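Local coordinates for glyoxalase family protein, putative (Bacillus anthracis, PDB 2QQZ) that is of unknown function but belongs to the glyoxalase/bleomycin resistance/dioxygenase superfamily, whose members are commonly metal-dependent enzymes or drug-binding proteins, at residues Val80-Ile83 / Asp84-Lys87. Residues are numbered along the deposited sequence; the frame is centred on the assembly and turned at random. Where two conformers were deposited one is given.
Sequences VLKI and DEFK
Lys82 O and Ile83 O open the helix 83-92 with two successive i to i+4 bonds, Phe86 N to Lys82 O at 3.1 Å and Lys87 N to Ile83 O at 2.8 Å, both nearly straight. The first donor lies in the carbonyl plane of Lys82, whose oxygen also takes a weak bond from Glu85 N. Lys82 is the N-cap, and its positive phi (64°) turns the chain from strand 76-80 into the helix. Exposed, it caps through its backbone oxygen, while its long flexible side chain, bent at the second and fourth torsions, brings NZ to Glu85 OE1 at 3.2 Å, a salt bridge in which the amine meets OE1 nearly along its C-O axis. Glu85 suits this third position of the helix, where a negative charge probably interacts favourably with the positive end of the helix dipole. Its other oxygen, OE2, binds Arg5 and Tyr7 of the second subunit. Apolar Val80 and Phe86 suit buried places where helix meets sheet; they cross at about a right angle, Val80 CG1 3.7 Å from Phe86 CD2. With CG anti to its backbone N (chi1 175°), Phe86 sends this ring toward Val80; Phe121 meets it edge-to-face, and Tyr7 of the second subunit also packs there. The branched, buried side chain of Ile83 packs on Ile107 and Phe109 of strand 106-112. This strand-to-helix junction belongs to the beta-alpha-beta-beta-beta order characteristic of the glyoxalase fold, and at Val80 the sheet runs on into the second subunit. Glu123 thus holds the Lys82 and Ile83 amides at the helix start, apolar side chains seat the first turn on the sheet, and both Glu85 and Phe86 reach the second subunit.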
# COMPACT_ATOMS: atom_id res chain seq x y z
N VAL A 80 9.16 -10.54 -3.14
CA VAL A 80 9.14 -12.02 -3.14
C VAL A 80 10.56 -12.65 -3.33
O VAL A 80 11.28 -12.28 -4.24
CB VAL A 80 8.12 -12.53 -4.24
CG1 VAL A 80 8.19 -13.97 -4.44
CG2 VAL A 80 6.65 -12.09 -3.89
N LEU A 81 10.97 -13.59 -2.45
CA LEU A 81 12.15 -14.41 -2.72
C LEU A 81 11.82 -15.49 -3.74
O LEU A 81 10.76 -16.14 -3.61
CB LEU A 81 12.56 -15.11 -1.45
CG LEU A 81 13.50 -14.38 -0.51
CD1 LEU A 81 13.83 -15.31 0.74
CD2 LEU A 81 14.79 -14.05 -1.26
N LYS A 82 12.69 -15.69 -4.74
CA LYS A 82 12.55 -16.82 -5.67
C LYS A 82 11.24 -16.66 -6.44
O LYS A 82 10.45 -17.59 -6.54
CB LYS A 82 12.58 -18.15 -4.88
CG LYS A 82 13.08 -19.37 -5.64
CD LYS A 82 14.48 -19.61 -5.36
CE LYS A 82 15.12 -20.45 -6.45
NZ LYS A 82 14.78 -21.91 -6.41
N ILE A 83 11.01 -15.45 -6.96
CA ILE A 83 9.75 -15.11 -7.62
C ILE A 83 9.31 -16.08 -8.75
O ILE A 83 8.11 -16.31 -8.92
CB ILE A 83 9.79 -13.65 -8.19
CG1 ILE A 83 8.41 -13.21 -8.61
CG2 ILE A 83 10.82 -13.53 -9.34
CD1 ILE A 83 8.20 -11.69 -8.43
N ASP A 84 10.32 -16.59 -9.46
CA ASP A 84 10.18 -17.57 -10.51
C ASP A 84 9.29 -18.71 -10.02
O ASP A 84 8.22 -18.98 -10.58
CB ASP A 84 11.57 -18.07 -10.98
CG ASP A 84 12.66 -18.16 -9.82
OD1 ASP A 84 12.97 -17.11 -9.19
OD2 ASP A 84 13.26 -19.25 -9.60
N GLU A 85 9.74 -19.31 -8.93
CA GLU A 85 9.13 -20.48 -8.29
C GLU A 85 7.78 -20.11 -7.64
O GLU A 85 6.82 -20.90 -7.65
CB GLU A 85 10.11 -21.03 -7.27
CG GLU A 85 9.67 -22.31 -6.64
CD GLU A 85 10.51 -22.69 -5.40
OE1 GLU A 85 11.77 -22.65 -5.48
OE2 GLU A 85 9.90 -23.04 -4.35
N PHE A 86 7.70 -18.92 -7.06
CA PHE A 86 6.43 -18.44 -6.50
C PHE A 86 5.38 -18.37 -7.60
O PHE A 86 4.27 -18.87 -7.42
CB PHE A 86 6.63 -17.09 -5.87
CG PHE A 86 5.37 -16.44 -5.36
CD1 PHE A 86 4.65 -17.02 -4.31
CD2 PHE A 86 4.96 -15.21 -5.87
CE1 PHE A 86 3.52 -16.40 -3.79
CE2 PHE A 86 3.85 -14.58 -5.36
CZ PHE A 86 3.13 -15.18 -4.31
N LYS A 87 5.74 -17.73 -8.71
CA LYS A 87 4.84 -17.59 -9.86
C LYS A 87 4.32 -18.94 -10.41
O LYS A 87 3.11 -19.07 -10.67
CB LYS A 87 5.52 -16.82 -10.99
CG LYS A 87 4.54 -16.47 -12.16
CD LYS A 87 5.16 -15.44 -13.07
CE LYS A 87 5.81 -16.11 -14.22
NZ LYS A 87 6.12 -15.11 -15.27